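Local coordinates for putative immunoglobulin-blocking virulence protein (Mycoplasma mycoides subsp. capri, PDB 7ADK) that probably binds host immunoglobulins and blocks their action, acting as a mycoplasma virulence factor, at residues G240-Q243 with N244-R248; F261-S264 with E265-E269; L344-D347 with N348-R352; E382-S385 with K386-F390. All coordinates share one frame; numbering follows the deposited sequence.

Contact 1 (G240-Q243 with N244-R248)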
loop_
_atom_site.group_PDB
_atom_site.type_symbol
_atom_site.label_atom_id
_atom_site.label_comp_id
_atom_site.label_asym_id
_atom_site.label_seq_id
_atom_site.Cartn_x
_atom_site.Cartn_y
_atom_site.Cartn_z
ATOM N N GLY A 240 13.005 26.995 -11.788
ATOM C CA GLY A 240 12.321 26.241 -12.830
ATOM C C GLY A 240 11.707 27.065 -13.962
ATOM O O GLY A 240 11.140 26.480 -14.878
ATOM N N ALA A 241 11.769 28.400 -13.918
ATOM C CA ALA A 241 11.345 29.279 -15.012
ATOM C C ALA A 241 12.534 29.759 -15.862
ATOM O O ALA A 241 12.538 29.652 -17.089
ATOM C CB ALA A 241 10.532 30.415 -14.428
ATOM N N PHE A 242 13.600 30.224 -15.218
ATOM C CA PHE A 242 14.924 30.122 -15.816
ATOM C C PHE A 242 15.314 28.627 -15.839
ATOM O O PHE A 242 14.693 27.819 -15.156
ATOM C CB PHE A 242 15.879 31.010 -15.030
ATOM C CG PHE A 242 17.241 31.178 -15.662
ATOM C CD1 PHE A 242 18.317 30.387 -15.229
ATOM C CD2 PHE A 242 17.447 32.148 -16.656
ATOM C CE1 PHE A 242 19.593 30.588 -15.768
ATOM C CE2 PHE A 242 18.726 32.343 -17.195
ATOM C CZ PHE A 242 19.801 31.575 -16.737
ATOM N N GLN A 243 16.274 28.199 -16.657
ATOM C CA GLN A 243 16.476 26.758 -16.926
ATOM C C GLN A 243 15.211 26.047 -17.477
ATOM O O GLN A 243 15.024 24.839 -17.336
ATOM C CB GLN A 243 17.096 26.066 -15.693
ATOM C CG GLN A 243 17.958 24.850 -16.050
ATOM C CD GLN A 243 19.297 25.259 -16.644
ATOM O OE1 GLN A 243 20.124 25.886 -16.001
ATOM N NE2 GLN A 243 19.582 24.931 -17.875
ATOM N N ASN A 244 14.325 26.826 -18.104
ATOM C CA ASN A 244 13.173 26.375 -18.880
ATOM C C ASN A 244 12.973 27.327 -20.071
ATOM O O ASN A 244 12.898 26.899 -21.217
ATOM C CB ASN A 244 11.961 26.296 -17.938
ATOM C CG ASN A 244 10.700 25.705 -18.538
ATOM O OD1 ASN A 244 10.518 25.616 -19.739
ATOM N ND2 ASN A 244 9.785 25.278 -17.716
ATOM N N THR A 245 13.013 28.638 -19.813
ATOM C CA THR A 245 13.188 29.684 -20.838
ATOM C C THR A 245 14.620 29.783 -21.367
ATOM O O THR A 245 14.799 30.040 -22.546
ATOM C CB THR A 245 12.791 31.068 -20.321
ATOM O OG1 THR A 245 13.462 31.340 -19.120
ATOM C CG2 THR A 245 11.302 31.203 -20.081
ATOM N N LEU A 246 15.658 29.541 -20.557
ATOM C CA LEU A 246 17.072 29.578 -20.977
ATOM C C LEU A 246 17.334 28.698 -22.204
ATOM O O LEU A 246 17.978 29.152 -23.147
ATOM C CB LEU A 246 17.977 29.181 -19.793
ATOM C CG LEU A 246 19.478 28.987 -20.100
ATOM C CD1 LEU A 246 20.157 30.230 -20.652
ATOM C CD2 LEU A 246 20.225 28.568 -18.856
ATOM N N GLU A 247 16.776 27.494 -22.230
ATOM C CA GLU A 247 16.926 26.521 -23.307
ATOM C C GLU A 247 16.524 27.080 -24.679
ATOM O O GLU A 247 17.121 26.711 -25.691
ATOM C CB GLU A 247 16.087 25.275 -22.992
ATOM C CG GLU A 247 16.722 24.256 -22.031
ATOM C CD GLU A 247 17.028 24.721 -20.598
ATOM O OE1 GLU A 247 16.480 25.740 -20.139
ATOM O OE2 GLU A 247 17.829 24.047 -19.921
ATOM N N ARG A 248 15.561 28.006 -24.736
ATOM C CA ARG A 248 15.038 28.579 -25.980
ATOM C C ARG A 248 16.042 29.457 -26.724
ATOM O O ARG A 248 15.910 29.672 -27.922
ATOM C CB ARG A 248 13.791 29.399 -25.672
ATOM C CG ARG A 248 12.689 28.611 -24.959
ATOM C CD ARG A 248 11.492 29.507 -24.675
ATOM N NE ARG A 248 10.880 29.972 -25.920
ATOM C CZ ARG A 248 9.859 30.781 -26.042
ATOM N NH1 ARG A 248 9.295 31.355 -25.038
ATOM N NH2 ARG A 248 9.380 30.989 -27.214
#
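Residues 240-248 form the turn that leads into helix 247-253, and in it Thr245 closes back on Ala241. Ala241 O is the hub. It accepts the backbone Thr245 N at 2.9 Å, a bond that closes a five-residue turn. The Thr245 hydroxyl binds the same oxygen, with OG1 2.8 Å from Ala241 O. This second donor is tilted out of the carbonyl plane. Thr245 OG1 can reach back because chi1 of 53° sets it between the backbone N and the carbonyl carbon. Asn244 adds a weak bond from ND2 to Gly240 O, and its backbone N makes another weak one to Ala241 O.

The next pair is apolar. Leu246 CB sits over one face of the Phe242 ring, 4.2 Å from the centroid and toward the rim. Leu246 CD2 touches the far end of the ring, 3.7 Å from Phe242 CZ. Phe242 is buried and also packs on Phe214 of helix 209-218 and Ile285 of helix 280-288.

The third link is polar. Gln243 NE2 donates to Glu247 OE2 at 2.8 Å, with an N-H...O angle of 156°. The acceptor lies near the amide plane of Gln243, while the amide and carboxylate planes stand 74° apart. The oxygen is met on its syn side, somewhat out of the carboxylate plane. Bends at chi2 in both chains bring the two groups together.

The chemistry is thus divided. One carbonyl gathers backbone and hydroxyl donors, an aromatic face takes the leucine, and a neutral amide meets a carboxylate, which is a hydrogen bond and not a salt bridge.

Contact 2 (F261-S264 with E265-E269)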
loop_
_atom_site.group_PDB
_atom_site.type_symbol
_atom_site.label_atom_id
_atom_site.label_comp_id
_atom_site.label_asym_id
_atom_site.label_seq_id
_atom_site.Cartn_x
_atom_site.Cartn_y
_atom_site.Cartn_z
ATOM N N PHE A 261 27.244 37.896 -34.111
ATOM C CA PHE A 261 26.440 38.499 -35.182
ATOM C C PHE A 261 24.981 38.808 -34.799
ATOM O O PHE A 261 24.273 39.447 -35.575
ATOM C CB PHE A 261 26.551 37.631 -36.438
ATOM C CG PHE A 261 27.928 37.672 -37.062
ATOM C CD1 PHE A 261 28.370 38.855 -37.674
ATOM C CD2 PHE A 261 28.780 36.557 -37.009
ATOM C CE1 PHE A 261 29.652 38.920 -38.240
ATOM C CE2 PHE A 261 30.058 36.617 -37.584
ATOM C CZ PHE A 261 30.494 37.798 -38.200
ATOM N N LEU A 262 24.525 38.386 -33.613
ATOM C CA LEU A 262 23.138 38.500 -33.130
ATOM C C LEU A 262 23.107 39.111 -31.711
ATOM O O LEU A 262 22.566 38.525 -30.778
ATOM C CB LEU A 262 22.409 37.135 -33.248
ATOM C CG LEU A 262 22.384 36.490 -34.655
ATOM C CD1 LEU A 262 23.488 35.443 -34.842
ATOM C CD2 LEU A 262 21.069 35.764 -34.908
ATOM N N LYS A 263 23.782 40.250 -31.520
ATOM C CA LYS A 263 24.158 40.810 -30.204
ATOM C C LYS A 263 24.068 42.351 -30.125
ATOM O O LYS A 263 24.658 42.970 -29.246
ATOM C CB LYS A 263 25.523 40.187 -29.846
ATOM C CG LYS A 263 26.217 40.572 -28.541
ATOM C CD LYS A 263 25.364 40.542 -27.271
ATOM C CE LYS A 263 26.345 40.763 -26.117
ATOM N NZ LYS A 263 25.714 40.998 -24.820
ATOM N N SER A 264 23.292 42.987 -31.004
ATOM C CA SER A 264 22.997 44.438 -31.019
ATOM C C SER A 264 24.242 45.354 -31.022
ATOM O O SER A 264 25.240 45.049 -31.664
ATOM C CB SER A 264 21.944 44.775 -29.948
ATOM O OG SER A 264 22.458 44.795 -28.641
ATOM N N GLU A 265 24.233 46.502 -30.341
ATOM C CA GLU A 265 25.399 47.384 -30.158
ATOM C C GLU A 265 26.422 46.811 -29.161
ATOM O O GLU A 265 27.605 47.140 -29.228
ATOM C CB GLU A 265 24.896 48.781 -29.759
ATOM C CG GLU A 265 25.940 49.844 -29.371
ATOM C CD GLU A 265 26.298 49.910 -27.870
ATOM O OE1 GLU A 265 26.097 48.952 -27.124
ATOM O OE2 GLU A 265 26.769 50.951 -27.406
ATOM N N ALA A 266 26.004 45.876 -28.307
ATOM C CA ALA A 266 26.876 45.208 -27.350
ATOM C C ALA A 266 27.965 44.330 -28.005
ATOM O O ALA A 266 28.826 43.815 -27.302
ATOM C CB ALA A 266 25.999 44.427 -26.377
ATOM N N GLN A 267 27.970 44.201 -29.331
ATOM C CA GLN A 267 29.086 43.700 -30.134
ATOM C C GLN A 267 30.420 44.419 -29.878
ATOM O O GLN A 267 31.466 43.782 -29.964
ATOM C CB GLN A 267 28.747 43.871 -31.618
ATOM C CG GLN A 267 27.674 42.900 -32.101
ATOM C CD GLN A 267 27.376 43.098 -33.581
ATOM O OE1 GLN A 267 28.047 42.588 -34.460
ATOM N NE2 GLN A 267 26.405 43.900 -33.927
ATOM N N LYS A 268 30.426 45.722 -29.558
ATOM C CA LYS A 268 31.657 46.421 -29.163
ATOM C C LYS A 268 32.100 46.044 -27.747
ATOM O O LYS A 268 33.291 45.932 -27.486
ATOM C CB LYS A 268 31.492 47.939 -29.334
ATOM C CG LYS A 268 31.507 48.350 -30.814
ATOM C CD LYS A 268 31.681 49.857 -31.033
ATOM C CE LYS A 268 30.478 50.708 -30.625
ATOM N NZ LYS A 268 29.410 50.697 -31.648
ATOM N N GLU A 269 31.170 45.860 -26.810
ATOM C CA GLU A 269 31.492 45.510 -25.416
ATOM C C GLU A 269 31.853 44.026 -25.227
ATOM O O GLU A 269 32.718 43.703 -24.416
ATOM C CB GLU A 269 30.322 45.883 -24.493
ATOM C CG GLU A 269 30.146 47.397 -24.309
ATOM C CD GLU A 269 29.222 47.736 -23.133
ATOM O OE1 GLU A 269 28.108 47.184 -23.044
ATOM O OE2 GLU A 269 29.586 48.577 -22.289
#
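Gln267 reaches back to Ser264 in a tight turn of the long connection between helix 247-253 and helix 270-273. Residues 267-269 already have helical backbone angles, although the regular bonds are absent.

The polar link is one hydrogen bond. Gln267 NE2 donates to Ser264 O at 2.8 Å, with an N-H...O angle of 163°. The donor is tilted 17° from the carbonyl plane, and the acceptor lies in the plane of the Gln267 amide. The Gln267 chain keeps CG beside its backbone N (chi1 -72°) and runs extended beyond it, which brings the amide back to Ser264 O. One backbone bond, Lys268 N to Glu265 O, closes the next turn.

The apolar link is made by the methylenes of Lys263. Its chain runs past Ala266, with Lys263 CE 3.7 Å from Ala266 CB and Lys263 CD 4.0 Å from it. Nearer the backbone, Lys263 CB lies 4.1 Å from Gln267 CG. Lys263 is buried, and it makes a cation-pi contact with Trp286 of helix 280-288. Ala266 packs on that same tryptophan, so both sides of the turn rest on one helix.

The serine is fixed from outside the turn. Ser264 OG is hydrogen-bonded to Asn290 O, and Ser264 N donates to Asp292 OD1. Its backbone has a positive phi, which sends the chain round sharply into Glu265. Within the turn, the methyl of Ala266 comes closest to the backbone of Lys263, with Ala266 CB 3.5 Å from Lys263 O.

Contact 3 (L344-D347 with N348-R352)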
loop_
_atom_site.group_PDB
_atom_site.type_symbol
_atom_site.label_atom_id
_atom_site.label_comp_id
_atom_site.label_asym_id
_atom_site.label_seq_id
_atom_site.Cartn_x
_atom_site.Cartn_y
_atom_site.Cartn_z
ATOM N N LEU A 344 -14.693 18.873 -28.494
ATOM C CA LEU A 344 -15.124 19.190 -27.129
ATOM C C LEU A 344 -16.191 20.299 -27.066
ATOM O O LEU A 344 -17.100 20.218 -26.249
ATOM C CB LEU A 344 -13.918 19.556 -26.251
ATOM C CG LEU A 344 -13.225 18.366 -25.575
ATOM C CD1 LEU A 344 -12.248 17.652 -26.485
ATOM C CD2 LEU A 344 -12.483 18.817 -24.330
ATOM N N ARG A 345 -16.139 21.302 -27.948
ATOM C CA ARG A 345 -17.183 22.334 -28.069
ATOM C C ARG A 345 -18.506 21.723 -28.498
ATOM O O ARG A 345 -19.525 21.960 -27.861
ATOM C CB ARG A 345 -16.744 23.434 -29.043
ATOM C CG ARG A 345 -17.563 24.717 -28.832
ATOM C CD ARG A 345 -17.262 25.806 -29.867
ATOM N NE ARG A 345 -15.819 26.090 -29.971
ATOM C CZ ARG A 345 -15.010 25.743 -30.953
ATOM N NH1 ARG A 345 -15.421 25.239 -32.070
ATOM N NH2 ARG A 345 -13.734 25.916 -30.850
ATOM N N ARG A 346 -18.502 20.923 -29.565
ATOM C CA ARG A 346 -19.686 20.221 -30.055
ATOM C C ARG A 346 -20.268 19.320 -28.977
ATOM O O ARG A 346 -21.462 19.398 -28.730
ATOM C CB ARG A 346 -19.312 19.497 -31.354
ATOM C CG ARG A 346 -20.495 18.914 -32.146
ATOM C CD ARG A 346 -21.113 17.635 -31.577
ATOM N NE ARG A 346 -20.090 16.627 -31.276
ATOM C CZ ARG A 346 -19.432 15.883 -32.123
ATOM N NH1 ARG A 346 -19.694 15.812 -33.387
ATOM N NH2 ARG A 346 -18.464 15.167 -31.678
ATOM N N ASP A 347 -19.446 18.563 -28.257
ATOM C CA ASP A 347 -19.932 17.693 -27.182
ATOM C C ASP A 347 -20.506 18.451 -25.966
ATOM O O ASP A 347 -21.612 18.144 -25.520
ATOM C CB ASP A 347 -18.862 16.658 -26.764
ATOM C CG ASP A 347 -18.544 15.543 -27.780
ATOM O OD1 ASP A 347 -18.781 15.711 -28.990
ATOM O OD2 ASP A 347 -18.081 14.452 -27.372
ATOM N N ASN A 348 -19.832 19.474 -25.440
ATOM C CA ASN A 348 -20.341 20.270 -24.316
ATOM C C ASN A 348 -21.606 21.077 -24.649
ATOM O O ASN A 348 -22.421 21.339 -23.766
ATOM C CB ASN A 348 -19.235 21.189 -23.790
ATOM C CG ASN A 348 -18.136 20.473 -23.035
ATOM O OD1 ASN A 348 -18.352 19.639 -22.177
ATOM N ND2 ASN A 348 -16.908 20.782 -23.313
ATOM N N SER A 349 -21.784 21.467 -25.907
ATOM C CA SER A 349 -22.899 22.311 -26.353
ATOM C C SER A 349 -24.143 21.549 -26.808
ATOM O O SER A 349 -25.208 22.160 -26.882
ATOM C CB SER A 349 -22.435 23.278 -27.433
ATOM O OG SER A 349 -22.008 22.591 -28.581
ATOM N N GLU A 350 -24.045 20.250 -27.107
ATOM C CA GLU A 350 -25.189 19.465 -27.596
ATOM C C GLU A 350 -25.318 18.026 -27.079
ATOM O O GLU A 350 -26.436 17.514 -27.101
ATOM C CB GLU A 350 -25.235 19.515 -29.134
ATOM C CG GLU A 350 -24.537 18.340 -29.829
ATOM C CD GLU A 350 -24.418 18.511 -31.349
ATOM O OE1 GLU A 350 -24.280 19.650 -31.848
ATOM O OE2 GLU A 350 -24.469 17.479 -32.058
ATOM N N TYR A 351 -24.257 17.353 -26.619
ATOM C CA TYR A 351 -24.416 16.024 -26.006
ATOM C C TYR A 351 -24.765 16.123 -24.531
ATOM O O TYR A 351 -25.625 15.385 -24.062
ATOM C CB TYR A 351 -23.207 15.107 -26.208
ATOM C CG TYR A 351 -23.153 14.454 -27.571
ATOM C CD1 TYR A 351 -24.180 13.589 -27.984
ATOM C CD2 TYR A 351 -22.061 14.672 -28.416
ATOM C CE1 TYR A 351 -24.144 12.993 -29.252
ATOM C CE2 TYR A 351 -22.023 14.098 -29.691
ATOM C CZ TYR A 351 -23.074 13.274 -30.115
ATOM O OH TYR A 351 -23.049 12.760 -31.363
ATOM N N ARG A 352 -24.163 17.049 -23.792
ATOM C CA ARG A 352 -24.456 17.225 -22.364
ATOM C C ARG A 352 -25.889 17.698 -22.135
ATOM O O ARG A 352 -26.358 18.619 -22.795
ATOM C CB ARG A 352 -23.450 18.180 -21.720
ATOM C CG ARG A 352 -22.047 17.618 -21.864
ATOM C CD ARG A 352 -21.002 18.440 -21.132
ATOM N NE ARG A 352 -20.975 18.144 -19.701
ATOM C CZ ARG A 352 -19.894 18.034 -18.961
ATOM N NH1 ARG A 352 -18.720 18.433 -19.347
ATOM N NH2 ARG A 352 -19.984 17.477 -17.805
#
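The ring of Tyr351 meets Asp347 at its edge. Asp347 OD1 lies in the ring plane, 3.5 Å from Tyr351 CD2, and the carboxylate stands at 83° to the ring. The guanidinium of Arg346 has Tyr351 CE2 over one face, with Arg346 NE 3.6 Å from that carbon. These two planes are 69° apart, so they are not stacked. The guanidinium edge faces Asp347 instead. Arg346 NE and Arg346 NH2 both donate to Asp347 OD1, each at 2.8 Å, in a side-on salt bridge with the oxygen in the guanidinium plane, which limits rotation of the group. Bends at chi2 and chi3 fold the arginine back to its neighbour.

Other residues complete the cluster. Tyr351 stacks on Trp527, and Arg346 makes a cation-pi contact with Tyr167. Asp347 OD2 is bound by Tyr167 OH and Trp527 NE1, so both oxygens of the buried carboxylate have partners.

Glu350 crosses Arg346 at CD, with Glu350 OE2 3.4 Å from Arg346 CD. The salt bridge of this carboxylate goes to Lys165.

Along the helix backbone, Ser349 OG donates to Arg345 O at 2.7 Å. Ser349 N reaches the same oxygen from the opposite face of its plane. Arg352 NH1 donates to Asn348 OD1 at 3.1 Å, an almost straight bond, while Arg352 NH2 pairs with Asp532.

At the end of the helix Asp347 O takes two backbone donors, Tyr351 N and Arg352 N. The second bond joins residues five apart. It makes the wide pi-type turn that closes the C-terminal end of helix 339-351.

Contact 4 (E382-S385 with K386-F390)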
loop_
_atom_site.group_PDB
_atom_site.type_symbol
_atom_site.label_atom_id
_atom_site.label_comp_id
_atom_site.label_asym_id
_atom_site.label_seq_id
_atom_site.Cartn_x
_atom_site.Cartn_y
_atom_site.Cartn_z
ATOM N N GLU A 382 -36.050 21.156 1.466
ATOM C CA GLU A 382 -36.985 21.376 2.582
ATOM C C GLU A 382 -38.428 20.878 2.325
ATOM O O GLU A 382 -38.852 19.976 3.054
ATOM C CB GLU A 382 -36.880 22.840 3.042
ATOM C CG GLU A 382 -37.879 23.291 4.110
ATOM C CD GLU A 382 -37.715 22.595 5.472
ATOM O OE1 GLU A 382 -36.608 22.115 5.802
ATOM O OE2 GLU A 382 -38.696 22.574 6.247
ATOM N N PRO A 383 -39.175 21.331 1.296
ATOM C CA PRO A 383 -40.458 20.733 0.920
ATOM C C PRO A 383 -40.431 19.207 0.772
ATOM O O PRO A 383 -41.323 18.524 1.268
ATOM C CB PRO A 383 -40.842 21.374 -0.409
ATOM C CG PRO A 383 -40.160 22.730 -0.376
ATOM C CD PRO A 383 -38.928 22.505 0.478
ATOM N N TYR A 384 -39.406 18.656 0.120
ATOM C CA TYR A 384 -39.263 17.219 -0.083
ATOM C C TYR A 384 -38.944 16.486 1.228
ATOM O O TYR A 384 -39.508 15.430 1.470
ATOM C CB TYR A 384 -38.225 16.943 -1.172
ATOM C CG TYR A 384 -38.562 17.528 -2.531
ATOM C CD1 TYR A 384 -39.376 16.841 -3.436
ATOM C CD2 TYR A 384 -38.065 18.779 -2.898
ATOM C CE1 TYR A 384 -39.704 17.403 -4.681
ATOM C CE2 TYR A 384 -38.407 19.365 -4.126
ATOM C CZ TYR A 384 -39.235 18.680 -5.029
ATOM O OH TYR A 384 -39.573 19.254 -6.210
ATOM N N SER A 385 -38.137 17.056 2.122
ATOM C CA SER A 385 -37.832 16.504 3.448
ATOM C C SER A 385 -39.042 16.445 4.371
ATOM O O SER A 385 -39.144 15.544 5.200
ATOM C CB SER A 385 -36.720 17.314 4.111
ATOM O OG SER A 385 -37.173 18.529 4.663
ATOM N N LYS A 386 -39.969 17.390 4.199
ATOM C CA LYS A 386 -41.245 17.514 4.900
ATOM C C LYS A 386 -42.286 16.557 4.327
ATOM O O LYS A 386 -43.039 15.957 5.084
ATOM C CB LYS A 386 -41.663 18.988 4.795
ATOM C CG LYS A 386 -42.719 19.416 5.817
ATOM C CD LYS A 386 -43.159 20.876 5.635
ATOM C CE LYS A 386 -42.028 21.916 5.619
ATOM N NZ LYS A 386 -41.329 22.035 6.911
ATOM N N LYS A 387 -42.310 16.360 3.006
ATOM C CA LYS A 387 -43.178 15.390 2.321
ATOM C C LYS A 387 -42.769 13.944 2.595
ATOM O O LYS A 387 -43.605 13.145 2.996
ATOM C CB LYS A 387 -43.226 15.708 0.819
ATOM C CG LYS A 387 -44.165 14.768 0.049
ATOM C CD LYS A 387 -44.562 15.299 -1.331
ATOM C CE LYS A 387 -45.536 16.474 -1.217
ATOM N NZ LYS A 387 -46.054 16.911 -2.511
ATOM N N TYR A 388 -41.504 13.615 2.359
ATOM C CA TYR A 388 -40.934 12.271 2.436
ATOM C C TYR A 388 -40.192 11.991 3.749
ATOM O O TYR A 388 -39.489 10.992 3.838
ATOM C CB TYR A 388 -40.055 12.029 1.203
ATOM C CG TYR A 388 -40.804 12.148 -0.110
ATOM C CD1 TYR A 388 -41.731 11.149 -0.459
ATOM C CD2 TYR A 388 -40.605 13.246 -0.965
ATOM C CE1 TYR A 388 -42.471 11.255 -1.644
ATOM C CE2 TYR A 388 -41.340 13.347 -2.160
ATOM C CZ TYR A 388 -42.275 12.352 -2.499
ATOM O OH TYR A 388 -42.994 12.473 -3.642
ATOM N N ASN A 389 -40.342 12.836 4.766
ATOM C CA ASN A 389 -39.879 12.605 6.134
ATOM C C ASN A 389 -38.415 12.141 6.235
ATOM O O ASN A 389 -38.135 11.020 6.657
ATOM C CB ASN A 389 -40.871 11.675 6.860
ATOM C CG ASN A 389 -42.249 12.287 7.010
ATOM O OD1 ASN A 389 -42.421 13.356 7.569
ATOM N ND2 ASN A 389 -43.270 11.642 6.531
ATOM N N PHE A 390 -37.472 13.002 5.861
ATOM C CA PHE A 390 -36.041 12.808 6.122
ATOM C C PHE A 390 -35.431 14.042 6.800
ATOM O O PHE A 390 -35.903 15.162 6.611
ATOM C CB PHE A 390 -35.309 12.378 4.840
ATOM C CG PHE A 390 -35.384 13.316 3.656
ATOM C CD1 PHE A 390 -36.299 13.068 2.619
ATOM C CD2 PHE A 390 -34.504 14.406 3.560
ATOM C CE1 PHE A 390 -36.333 13.899 1.492
ATOM C CE2 PHE A 390 -34.538 15.241 2.433
ATOM C CZ PHE A 390 -35.456 14.990 1.401
#
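The ring of Phe390 lies flat over Ser385. Ser385 CA is 3.5 Å from the ring centroid and 12° off the normal, a CH-pi contact. Ser385 CB covers the same face, 3.4 Å from Phe390 CE2. With chi1 at 59°, Phe390 CG stands between its backbone N and carbonyl carbon, which turns the ring back over the helix. Phe390 CZ also touches Tyr384 CB.

One turn away, Lys386 NZ forms a salt bridge with Glu382 OE2 at 2.8 Å, meeting the oxygen nearly along its C-O bond. Glu382 O is held twice, by Lys386 N at 3.0 Å and by Ser385 OG at 2.7 Å. The hydroxyl comes in the carbonyl plane, on a lone pair.

This is the C-terminal end of helix 381-387. Tyr388 N still donates to Tyr384 O, and Phe390 N then donates to Ser385 O at 3.1 Å, a bond of the 6→1 type. Asn389 between them has a left-handed backbone. Both features are shared with the Schellman motif.

Tyr388 CE2 comes to the edge of the Tyr384 ring, 4.2 Å from Tyr384 CD1. Farther out, Tyr384 stacks on Phe398 of strand 396-403 and its hydroxyl binds Glu444. Tyr388 packs on helix 426-442, where its hydroxyl binds Asp442. Arg431 of that helix holds the carbonyls of Tyr388 and Asn389.

From the N terminus the four contacts come in series, and none nests in or crosses another. Contact 1 closes the last turn of the connection between helix 227-235 and helix 247-253. Contact 2 closes a turn farther on, before helix 270-273. Both also touch helix 280-288, and their centres lie about 23 Å apart on the same side of the chain's centre. Contact 3 ends helix 339-351 and ties it to residues of the 165-171 region and to Trp527 and Asp532. Contact 4 ends helix 381-387 and joins it to strand 396-403 and helix 426-442. Contacts 2 and 4 are the most distant pair, with centres about 79 Å apart.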